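Local coordinates for hypothetical protein aq_1447 (Aquifex aeolicus, PDB 1YVU) that uses short single-stranded DNA guides to recognise complementary RNA targets and cleave them as a metal-dependent endonuclease, at residues Val110-Lys121 against Leu286-Tyr294; Leu6-Tyr14 against Glu150-Asp158. All coordinates share one frame; numbering follows the deposited sequence.

Both contacts belong to the PAZ lobe, and linker L1 takes part in each. In interaction 1 its helix packs on a helix of linker L2; in interaction 2 its strand pairs with strand 9-14 of the N-terminal domain. The centres lie about 19 Å apart, yet the two are in direct touch, because the L2 helix lies against the sheet of interaction 2. There Leu291 CD2 meets Leu157 CD2 at 3.5 Å, and Ile287 packs on Tyr10 and Asn8. The segments alternate along the chain, so N-terminal domain, L1 and L2 are interlaced. Neither contact reaches the calcium site at Asp502 and Asp683 in the PIWI domain.

Interaction 1. Residues Val110-Lys121 against Leu286-Tyr294; sequences VKDKFISDFYKK and LIRYILRRY
Phe114 of the linker L1 helix pushes its ring into a hollow lined by Leu286, Tyr289, Ile290 and Arg293 on the linker L2 helix, a knobs-into-holes fit between two helices whose directions differ by 136°. The torsion chi1 of -173° sets CG opposite the backbone N and swings the ring across the gap. Ile290 covers one ring face, with CG1 making a CH-pi contact 4.1 Å from the centroid of the Phe114 ring. Around the rim, Phe114 CZ meets Leu286 CD1 at 4.0 Å, and Phe114 CE1 meets Tyr289 CD2 at 3.8 Å, ring edge against ring edge. A large flat side chain suits this place because it offers a face to one neighbour and an edge to several others. Phe118, one turn on, adds its CE1 against the same Leu286 CD1.

Toward the start of the L1 segment the backbones draw closer, and the compact Val110 fills the narrower space, its CG1 lying 3.7 Å from Tyr294 CD2. Beyond that ring, Tyr294 OH hydrogen-bonds to the carboxylate of Glu143 on strand 134-147, while Lys111 NZ bonds to Val141 O and pairs with that same carboxylate, which ties the pair of helices to the sheet beneath.

Arg293 is the reciprocal knob, seated among Val110, Lys113, Phe114 and Asp117. Its long aliphatic stem runs past the apolar centre, and the edge of Phe114 points at one face of the guanidinium, the two planes 83° apart. At the guanidinium's edge Asp117 completes a salt bridge, weak as a hydrogen bond, with Arg293 NH1 3.3 Å from Asp117 OD2. The other amino group turns back to its own helix: Arg293 NH2 donates to Tyr289 OH at 2.9 Å, close to the guanidinium plane.

Interaction 2. Residues Leu6-Tyr14 against Glu150-Asp158; sequences LLNLYRIEY and EGYFLLHLD
Tyr10 O receives Leu155 N at 2.7 Å in a nearly straight bond (174° at the hydrogen), and the CA-H of Leu154 also leans on the same oxygen. Tyr10 N returns a bond to Leu155 O at 3.1 Å, making this couple a hydrogen-bonded pair of an antiparallel ladder. The ladder goes on at both ends: Ile12 N reaches Phe153 O at 3.0 Å, while Leu157 N lies in the carbonyl plane of Asn8 O, 3.1 Å away. Leu9 with His156 and Arg11 with Leu154 are the intervening non-hydrogen-bonded pairs.

These last four residues share one face of the sheet, where Leu9 CB rests 4.0 Å from Leu154 CD1. The other face carries Tyr10, Ile12 and Leu155; branched Ile12 serves two neighbours, its CG2 touching Phe153 CB at 3.8 Å and its CD1 nearing Leu155 CB.

At the partly exposed end Arg11 stretches out from CG to NE and lays its guanidinium on the Tyr152 ring in a cation-pi stack, the centres 3.9 Å apart and the planes 22° from parallel. Glu150 approaches the guanidinium's edge, with OE1 3.3 Å from Arg11 NH2 in a salt bridge. Arginine suits the place because its flat cation can stack by its face and pair by its edge at once. A leucine here would probably leave the Glu150 carboxylate without this countercharge and the Tyr152 ring freer to turn.

Strand 134-147 flanks 153-165 on its far side, and 303-305 borders 9-14. Helix 94-107 packs on Ile12 and Leu155, helix 280-299 on Tyr10 and Leu157, so the sheet's Tyr10 face lies beneath two helices.

Interaction 1. Residues Val110-Lys121 against Leu286-Tyr294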
loop_
_atom_site.group_PDB
_atom_site.type_symbol
_atom_site.label_atom_id
_atom_site.label_comp_id
_atom_site.label_asym_id
_atom_site.label_seq_id
_atom_site.Cartn_x
_atom_site.Cartn_y
_atom_site.Cartn_z
ATOM N N VAL A 110 -1.021 16.690 -23.595
ATOM C CA VAL A 110 -1.513 17.618 -22.573
ATOM C C VAL A 110 -0.947 17.409 -21.160
ATOM O O VAL A 110 -0.829 18.356 -20.379
ATOM C CB VAL A 110 -3.053 17.654 -22.604
ATOM C CG1 VAL A 110 -3.629 16.297 -22.255
ATOM C CG2 VAL A 110 -3.609 18.814 -21.751
ATOM N N LYS A 111 -0.538 16.180 -20.870
ATOM C CA LYS A 111 0.060 15.872 -19.579
ATOM C C LYS A 111 1.537 16.314 -19.663
ATOM O O LYS A 111 2.145 16.709 -18.670
ATOM C CB LYS A 111 -0.072 14.381 -19.269
ATOM C CG LYS A 111 -0.124 14.100 -17.771
ATOM C CD LYS A 111 0.229 12.655 -17.380
ATOM C CE LYS A 111 -0.828 11.654 -17.811
ATOM N NZ LYS A 111 -0.884 10.588 -16.803
ATOM N N ASP A 112 2.066 16.332 -20.883
ATOM C CA ASP A 112 3.435 16.760 -21.126
ATOM C C ASP A 112 3.518 18.286 -21.112
ATOM O O ASP A 112 4.530 18.840 -20.682
ATOM C CB ASP A 112 3.931 16.229 -22.464
ATOM C CG ASP A 112 3.841 14.732 -22.558
ATOM O OD1 ASP A 112 4.126 14.048 -21.545
ATOM O OD2 ASP A 112 3.471 14.242 -23.645
ATOM N N LYS A 113 2.455 18.961 -21.575
ATOM C CA LYS A 113 2.415 20.428 -21.562
ATOM C C LYS A 113 2.325 20.873 -20.104
ATOM O O LYS A 113 2.997 21.821 -19.708
ATOM C CB LYS A 113 1.221 21.013 -22.340
ATOM C CG LYS A 113 1.461 22.487 -22.824
ATOM C CD LYS A 113 0.162 23.289 -23.029
ATOM C CE LYS A 113 0.425 24.761 -23.399
ATOM N NZ LYS A 113 -0.856 25.557 -23.402
ATOM N N PHE A 114 1.573 20.114 -19.300
ATOM C CA PHE A 114 1.403 20.409 -17.885
ATOM C C PHE A 114 2.690 20.244 -17.100
ATOM O O PHE A 114 3.078 21.146 -16.365
ATOM C CB PHE A 114 0.322 19.544 -17.246
ATOM C CG PHE A 114 0.013 19.934 -15.819
ATOM C CD1 PHE A 114 -0.598 21.184 -15.538
ATOM C CD2 PHE A 114 0.406 19.108 -14.744
ATOM C CE1 PHE A 114 -0.810 21.620 -14.195
ATOM C CE2 PHE A 114 0.204 19.526 -13.386
ATOM C CZ PHE A 114 -0.406 20.791 -13.115
ATOM N N ILE A 115 3.311 19.071 -17.201
ATOM C CA ILE A 115 4.571 18.797 -16.505
ATOM C C ILE A 115 5.604 19.907 -16.809
ATOM O O ILE A 115 6.100 20.536 -15.880
ATOM C CB ILE A 115 5.041 17.329 -16.808
ATOM C CG1 ILE A 115 4.276 16.371 -15.878
ATOM C CG2 ILE A 115 6.568 17.151 -16.690
ATOM C CD1 ILE A 115 4.021 14.979 -16.447
ATOM N N SER A 116 5.718 20.297 -18.083
ATOM C CA SER A 116 6.650 21.349 -18.491
ATOM C C SER A 116 6.258 22.762 -18.026
ATOM O O SER A 116 7.136 23.594 -17.816
ATOM C CB SER A 116 6.910 21.305 -20.009
ATOM O OG SER A 116 6.011 22.121 -20.746
ATOM N N ASP A 117 4.960 23.017 -17.854
ATOM C CA ASP A 117 4.474 24.325 -17.394
ATOM C C ASP A 117 4.535 24.438 -15.853
ATOM O O ASP A 117 4.538 25.549 -15.294
ATOM C CB ASP A 117 3.034 24.590 -17.880
ATOM C CG ASP A 117 2.945 24.961 -19.369
ATOM O OD1 ASP A 117 3.588 24.309 -20.220
ATOM O OD2 ASP A 117 2.188 25.903 -19.691
ATOM N N PHE A 118 4.607 23.288 -15.180
ATOM C CA PHE A 118 4.689 23.231 -13.723
ATOM C C PHE A 118 6.148 23.355 -13.288
ATOM O O PHE A 118 6.428 23.639 -12.138
ATOM C CB PHE A 118 4.077 21.919 -13.204
ATOM C CG PHE A 118 3.864 21.885 -11.709
ATOM C CD1 PHE A 118 2.713 22.447 -11.134
ATOM C CD2 PHE A 118 4.810 21.293 -10.872
ATOM C CE1 PHE A 118 2.511 22.419 -9.710
ATOM C CE2 PHE A 118 4.626 21.258 -9.467
ATOM C CZ PHE A 118 3.480 21.817 -8.884
ATOM N N TYR A 119 7.071 23.067 -14.200
ATOM C CA TYR A 119 8.498 23.187 -13.920
ATOM C C TYR A 119 8.902 24.648 -14.093
ATOM O O TYR A 119 9.609 25.186 -13.257
ATOM C CB TYR A 119 9.313 22.309 -14.866
ATOM C CG TYR A 119 9.341 20.836 -14.533
ATOM C CD1 TYR A 119 8.200 20.175 -14.059
ATOM C CD2 TYR A 119 10.502 20.068 -14.768
ATOM C CE1 TYR A 119 8.189 18.798 -13.837
ATOM C CE2 TYR A 119 10.516 18.658 -14.544
ATOM C CZ TYR A 119 9.342 18.037 -14.082
ATOM O OH TYR A 119 9.292 16.671 -13.899
ATOM N N LYS A 120 8.365 25.307 -15.130
ATOM C CA LYS A 120 8.643 26.722 -15.431
ATOM C C LYS A 120 8.386 27.687 -14.250
ATOM O O LYS A 120 9.260 28.509 -13.912
ATOM C CB LYS A 120 7.888 27.168 -16.697
ATOM C CG LYS A 120 8.434 26.503 -17.962
ATOM C CD LYS A 120 8.093 27.249 -19.241
ATOM C CE LYS A 120 8.775 26.586 -20.434
ATOM N NZ LYS A 120 8.797 27.468 -21.629
ATOM N N LYS A 121 7.240 27.522 -13.585
ATOM C CA LYS A 121 6.897 28.361 -12.439
ATOM C C LYS A 121 7.405 27.767 -11.121
ATOM O O LYS A 121 7.818 28.508 -10.234
ATOM C CB LYS A 121 5.378 28.558 -12.299
ATOM C CG LYS A 121 4.547 28.761 -13.558
ATOM C CD LYS A 121 3.082 28.962 -13.144
ATOM C CE LYS A 121 2.129 29.001 -14.331
ATOM N NZ LYS A 121 0.699 29.105 -13.895
ATOM N N LEU A 286 -5.397 22.451 -7.767
ATOM C CA LEU A 286 -4.380 22.041 -8.727
ATOM C C LEU A 286 -5.000 21.000 -9.635
ATOM O O LEU A 286 -4.919 21.122 -10.844
ATOM C CB LEU A 286 -3.182 21.433 -8.007
ATOM C CG LEU A 286 -1.759 21.728 -8.471
ATOM C CD1 LEU A 286 -1.710 22.563 -9.743
ATOM C CD2 LEU A 286 -1.004 22.357 -7.303
ATOM N N ILE A 287 -5.639 19.994 -9.035
ATOM C CA ILE A 287 -6.357 18.954 -9.769
ATOM C C ILE A 287 -7.350 19.705 -10.654
ATOM O O ILE A 287 -7.401 19.439 -11.854
ATOM C CB ILE A 287 -7.091 18.010 -8.795
ATOM C CG1 ILE A 287 -6.077 17.080 -8.150
ATOM C CG2 ILE A 287 -8.266 17.254 -9.455
ATOM C CD1 ILE A 287 -6.604 16.478 -6.874
ATOM N N ARG A 288 -8.011 20.730 -10.078
ATOM C CA ARG A 288 -8.980 21.578 -10.797
ATOM C C ARG A 288 -8.287 22.333 -11.911
ATOM O O ARG A 288 -8.915 22.623 -12.907
ATOM C CB ARG A 288 -9.698 22.586 -9.888
ATOM C CG ARG A 288 -10.776 22.015 -8.974
ATOM C CD ARG A 288 -11.283 23.074 -7.996
ATOM N NE ARG A 288 -12.061 22.495 -6.904
ATOM C CZ ARG A 288 -13.203 22.993 -6.432
ATOM N NH1 ARG A 288 -13.729 24.101 -6.938
ATOM N NH2 ARG A 288 -13.856 22.341 -5.484
ATOM N N TYR A 289 -6.995 22.606 -11.778
ATOM C CA TYR A 289 -6.292 23.311 -12.849
ATOM C C TYR A 289 -5.913 22.338 -13.978
ATOM O O TYR A 289 -5.941 22.706 -15.146
ATOM C CB TYR A 289 -5.056 24.057 -12.302
ATOM C CG TYR A 289 -4.342 24.981 -13.295
ATOM C CD1 TYR A 289 -4.917 26.215 -13.703
ATOM C CD2 TYR A 289 -3.066 24.639 -13.809
ATOM C CE1 TYR A 289 -4.216 27.097 -14.612
ATOM C CE2 TYR A 289 -2.360 25.504 -14.708
ATOM C CZ TYR A 289 -2.935 26.726 -15.103
ATOM O OH TYR A 289 -2.222 27.555 -15.953
ATOM N N ILE A 290 -5.626 21.088 -13.620
ATOM C CA ILE A 290 -5.238 20.041 -14.577
ATOM C C ILE A 290 -6.420 19.670 -15.474
ATOM O O ILE A 290 -6.263 19.492 -16.689
ATOM C CB ILE A 290 -4.743 18.771 -13.839
ATOM C CG1 ILE A 290 -3.694 19.152 -12.803
ATOM C CG2 ILE A 290 -4.115 17.779 -14.817
ATOM C CD1 ILE A 290 -3.283 18.052 -11.859
ATOM N N LEU A 291 -7.600 19.576 -14.861
ATOM C CA LEU A 291 -8.855 19.245 -15.543
ATOM C C LEU A 291 -9.173 20.192 -16.684
ATOM O O LEU A 291 -9.489 19.752 -17.785
ATOM C CB LEU A 291 -10.025 19.328 -14.575
ATOM C CG LEU A 291 -10.465 18.197 -13.680
ATOM C CD1 LEU A 291 -11.874 18.559 -13.271
ATOM C CD2 LEU A 291 -10.482 16.901 -14.439
ATOM N N ARG A 292 -9.063 21.493 -16.402
ATOM C CA ARG A 292 -9.341 22.544 -17.371
ATOM C C ARG A 292 -8.566 22.345 -18.680
ATOM O O ARG A 292 -9.172 22.367 -19.751
ATOM C CB ARG A 292 -9.060 23.922 -16.758
ATOM C CG ARG A 292 -9.903 24.291 -15.528
ATOM C CD ARG A 292 -9.712 25.759 -15.151
ATOM N NE ARG A 292 -10.039 26.085 -13.758
ATOM C CZ ARG A 292 -10.297 27.316 -13.310
ATOM N NH1 ARG A 292 -10.283 28.363 -14.135
ATOM N NH2 ARG A 292 -10.548 27.501 -12.019
ATOM N N ARG A 293 -7.282 21.979 -18.567
ATOM C CA ARG A 293 -6.397 21.759 -19.729
ATOM C C ARG A 293 -6.742 20.532 -20.560
ATOM O O ARG A 293 -6.553 20.528 -21.788
ATOM C CB ARG A 293 -4.928 21.703 -19.312
ATOM C CG ARG A 293 -4.361 23.037 -18.863
ATOM C CD ARG A 293 -2.939 22.844 -18.407
ATOM N NE ARG A 293 -2.350 24.041 -17.813
ATOM C CZ ARG A 293 -1.157 24.530 -18.138
ATOM N NH1 ARG A 293 -0.413 23.931 -19.070
ATOM N NH2 ARG A 293 -0.680 25.594 -17.497
ATOM N N TYR A 294 -7.243 19.500 -19.875
ATOM C CA TYR A 294 -7.674 18.256 -20.513
ATOM C C TYR A 294 -8.915 18.556 -21.343
ATOM O O TYR A 294 -9.024 18.094 -22.476
ATOM C CB TYR A 294 -8.041 17.169 -19.476
ATOM C CG TYR A 294 -6.905 16.427 -18.794
ATOM C CD1 TYR A 294 -7.168 15.485 -17.782
ATOM C CD2 TYR A 294 -5.559 16.679 -19.130
ATOM C CE1 TYR A 294 -6.099 14.820 -17.121
ATOM C CE2 TYR A 294 -4.482 16.018 -18.481
ATOM C CZ TYR A 294 -4.756 15.101 -17.487
ATOM O OH TYR A 294 -3.694 14.504 -16.878
#

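Interaction 2. Residues Leu6-Tyr14 against Glu150-Asp158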
loop_
_atom_site.group_PDB
_atom_site.type_symbol
_atom_site.label_atom_id
_atom_site.label_comp_id
_atom_site.label_asym_id
_atom_site.label_seq_id
_atom_site.Cartn_x
_atom_site.Cartn_y
_atom_site.Cartn_z
ATOM N N LEU A 6 -15.915 16.583 -0.505
ATOM C CA LEU A 6 -15.562 16.429 -1.913
ATOM C C LEU A 6 -14.483 15.392 -2.169
ATOM O O LEU A 6 -13.678 15.118 -1.289
ATOM C CB LEU A 6 -15.093 17.764 -2.494
ATOM C CG LEU A 6 -15.967 18.999 -2.418
ATOM C CD1 LEU A 6 -15.338 20.068 -3.290
ATOM C CD2 LEU A 6 -17.314 18.691 -2.922
ATOM N N LEU A 7 -14.495 14.818 -3.381
ATOM C CA LEU A 7 -13.524 13.815 -3.824
ATOM C C LEU A 7 -13.041 14.081 -5.254
ATOM O O LEU A 7 -13.805 14.604 -6.086
ATOM C CB LEU A 7 -14.119 12.406 -3.837
ATOM C CG LEU A 7 -14.546 11.593 -2.617
ATOM C CD1 LEU A 7 -16.059 11.574 -2.559
ATOM C CD2 LEU A 7 -14.057 10.179 -2.682
ATOM N N ASN A 8 -11.856 13.507 -5.547
ATOM C CA ASN A 8 -11.117 13.518 -6.831
ATOM C C ASN A 8 -11.895 12.862 -7.947
ATOM O O ASN A 8 -11.274 12.326 -8.885
ATOM C CB ASN A 8 -9.903 12.584 -6.742
ATOM C CG ASN A 8 -8.862 13.042 -5.817
ATOM O OD1 ASN A 8 -7.946 13.756 -6.208
ATOM N ND2 ASN A 8 -8.942 12.579 -4.590
ATOM N N LEU A 9 -13.214 12.758 -7.801
ATOM C CA LEU A 9 -14.049 12.081 -8.798
ATOM C C LEU A 9 -14.911 13.020 -9.587
ATOM O O LEU A 9 -15.588 13.842 -9.012
ATOM C CB LEU A 9 -14.909 11.018 -8.122
ATOM C CG LEU A 9 -14.149 9.985 -7.282
ATOM C CD1 LEU A 9 -15.041 9.318 -6.287
ATOM C CD2 LEU A 9 -13.490 9.001 -8.173
ATOM N N TYR A 10 -14.840 12.929 -10.909
ATOM C CA TYR A 10 -15.611 13.794 -11.790
ATOM C C TYR A 10 -16.260 12.967 -12.887
ATOM O O TYR A 10 -15.550 12.211 -13.569
ATOM C CB TYR A 10 -14.676 14.778 -12.488
ATOM C CG TYR A 10 -13.799 15.587 -11.588
ATOM C CD1 TYR A 10 -12.526 15.107 -11.189
ATOM C CD2 TYR A 10 -14.250 16.815 -11.079
ATOM C CE1 TYR A 10 -11.726 15.849 -10.266
ATOM C CE2 TYR A 10 -13.467 17.567 -10.181
ATOM C CZ TYR A 10 -12.213 17.076 -9.764
ATOM O OH TYR A 10 -11.506 17.772 -8.810
ATOM N N ARG A 11 -17.562 13.197 -13.139
ATOM C CA ARG A 11 -18.314 12.483 -14.185
ATOM C C ARG A 11 -17.672 12.753 -15.507
ATOM O O ARG A 11 -17.433 13.891 -15.849
ATOM C CB ARG A 11 -19.785 12.892 -14.260
ATOM C CG ARG A 11 -20.592 12.357 -13.115
ATOM C CD ARG A 11 -22.108 12.428 -13.301
ATOM N NE ARG A 11 -22.784 11.713 -12.204
ATOM C CZ ARG A 11 -24.041 11.912 -11.802
ATOM N NH1 ARG A 11 -24.810 12.814 -12.402
ATOM N NH2 ARG A 11 -24.521 11.213 -10.772
ATOM N N ILE A 12 -17.215 11.680 -16.132
ATOM C CA ILE A 12 -16.582 11.742 -17.432
ATOM C C ILE A 12 -17.535 11.139 -18.479
ATOM O O ILE A 12 -18.296 10.207 -18.200
ATOM C CB ILE A 12 -15.139 11.104 -17.412
ATOM C CG1 ILE A 12 -14.455 11.284 -18.754
ATOM C CG2 ILE A 12 -15.156 9.630 -17.010
ATOM C CD1 ILE A 12 -13.010 11.012 -18.707
ATOM N N GLU A 13 -17.527 11.724 -19.665
ATOM C CA GLU A 13 -18.392 11.289 -20.744
ATOM C C GLU A 13 -17.695 11.383 -22.091
ATOM O O GLU A 13 -16.819 12.230 -22.285
ATOM C CB GLU A 13 -19.666 12.143 -20.751
ATOM C CG GLU A 13 -20.822 11.529 -19.976
ATOM C CD GLU A 13 -21.699 12.539 -19.260
ATOM O OE1 GLU A 13 -21.915 13.661 -19.758
ATOM O OE2 GLU A 13 -22.204 12.187 -18.179
ATOM N N TYR A 14 -18.039 10.452 -22.981
ATOM C CA TYR A 14 -17.501 10.405 -24.339
ATOM C C TYR A 14 -18.648 10.267 -25.375
ATOM O O TYR A 14 -19.376 9.262 -25.407
ATOM C CB TYR A 14 -16.479 9.271 -24.486
ATOM C CG TYR A 14 -15.712 9.283 -25.794
ATOM C CD1 TYR A 14 -15.124 10.465 -26.282
ATOM C CD2 TYR A 14 -15.572 8.114 -26.555
ATOM C CE1 TYR A 14 -14.418 10.492 -27.495
ATOM C CE2 TYR A 14 -14.861 8.122 -27.781
ATOM C CZ TYR A 14 -14.289 9.319 -28.251
ATOM O OH TYR A 14 -13.674 9.372 -29.498
ATOM N N GLU A 150 -24.463 4.459 -9.174
ATOM C CA GLU A 150 -25.536 4.715 -10.124
ATOM C C GLU A 150 -25.237 4.229 -11.542
ATOM O O GLU A 150 -26.164 3.832 -12.265
ATOM C CB GLU A 150 -25.873 6.202 -10.110
ATOM C CG GLU A 150 -25.834 6.828 -8.719
ATOM C CD GLU A 150 -26.758 8.021 -8.589
ATOM O OE1 GLU A 150 -26.550 9.021 -9.319
ATOM O OE2 GLU A 150 -27.690 7.963 -7.752
ATOM N N GLY A 151 -23.956 4.247 -11.924
ATOM C CA GLY A 151 -23.565 3.772 -13.239
ATOM C C GLY A 151 -22.746 4.675 -14.151
ATOM O O GLY A 151 -22.374 4.229 -15.265
ATOM N N TYR A 152 -22.463 5.910 -13.703
ATOM C CA TYR A 152 -21.680 6.886 -14.481
ATOM C C TYR A 152 -20.196 6.628 -14.260
ATOM O O TYR A 152 -19.792 6.159 -13.186
ATOM C CB TYR A 152 -22.003 8.335 -14.071
ATOM C CG TYR A 152 -23.485 8.652 -14.032
ATOM C CD1 TYR A 152 -24.152 9.227 -15.148
ATOM C CD2 TYR A 152 -24.269 8.283 -12.917
ATOM C CE1 TYR A 152 -25.602 9.406 -15.152
ATOM C CE2 TYR A 152 -25.702 8.456 -12.908
ATOM C CZ TYR A 152 -26.361 9.007 -14.021
ATOM O OH TYR A 152 -27.749 9.105 -13.993
ATOM N N PHE A 153 -19.397 6.891 -15.296
ATOM C CA PHE A 153 -17.946 6.729 -15.200
ATOM C C PHE A 153 -17.340 7.961 -14.545
ATOM O O PHE A 153 -17.777 9.090 -14.792
ATOM C CB PHE A 153 -17.317 6.493 -16.570
ATOM C CG PHE A 153 -17.683 5.162 -17.194
ATOM C CD1 PHE A 153 -17.654 4.998 -18.594
ATOM C CD2 PHE A 153 -18.046 4.057 -16.393
ATOM C CE1 PHE A 153 -17.978 3.759 -19.186
ATOM C CE2 PHE A 153 -18.370 2.821 -16.978
ATOM C CZ PHE A 153 -18.336 2.673 -18.379
ATOM N N LEU A 154 -16.425 7.740 -13.611
ATOM C CA LEU A 154 -15.788 8.850 -12.914
ATOM C C LEU A 154 -14.310 8.937 -13.240
ATOM O O LEU A 154 -13.616 7.913 -13.296
ATOM C CB LEU A 154 -15.938 8.691 -11.401
ATOM C CG LEU A 154 -17.355 8.445 -10.899
ATOM C CD1 LEU A 154 -17.393 8.116 -9.436
ATOM C CD2 LEU A 154 -18.215 9.661 -11.248
ATOM N N LEU A 155 -13.822 10.138 -13.525
ATOM C CA LEU A 155 -12.412 10.250 -13.752
ATOM C C LEU A 155 -11.844 10.561 -12.405
ATOM O O LEU A 155 -12.248 11.520 -11.734
ATOM C CB LEU A 155 -12.020 11.319 -14.757
ATOM C CG LEU A 155 -10.498 11.464 -14.955
ATOM C CD1 LEU A 155 -9.859 10.215 -15.559
ATOM C CD2 LEU A 155 -10.237 12.644 -15.828
ATOM N N HIS A 156 -11.075 9.586 -11.948
ATOM C CA HIS A 156 -10.356 9.679 -10.708
ATOM C C HIS A 156 -9.037 10.311 -11.152
ATOM O O HIS A 156 -8.290 9.716 -11.953
ATOM C CB HIS A 156 -10.121 8.293 -10.121
ATOM C CG HIS A 156 -9.102 8.259 -9.030
ATOM N ND1 HIS A 156 -8.663 9.396 -8.387
ATOM C CD2 HIS A 156 -8.379 7.233 -8.521
ATOM C CE1 HIS A 156 -7.701 9.079 -7.536
ATOM N NE2 HIS A 156 -7.514 7.773 -7.596
ATOM N N LEU A 157 -8.797 11.525 -10.650
ATOM C CA LEU A 157 -7.589 12.262 -10.972
ATOM C C LEU A 157 -6.859 12.788 -9.743
ATOM O O LEU A 157 -7.435 13.478 -8.902
ATOM C CB LEU A 157 -7.924 13.388 -11.946
ATOM C CG LEU A 157 -6.914 14.438 -12.421
ATOM C CD1 LEU A 157 -5.584 13.870 -12.846
ATOM C CD2 LEU A 157 -7.556 15.135 -13.581
ATOM N N ASP A 158 -5.574 12.474 -9.675
ATOM C CA ASP A 158 -4.747 12.905 -8.566
ATOM C C ASP A 158 -3.414 13.447 -9.067
ATOM O O ASP A 158 -3.056 13.290 -10.244
ATOM C CB ASP A 158 -4.508 11.734 -7.594
ATOM C CG ASP A 158 -4.440 12.171 -6.125
ATOM O OD1 ASP A 158 -4.007 13.313 -5.823
ATOM O OD2 ASP A 158 -4.830 11.344 -5.273
#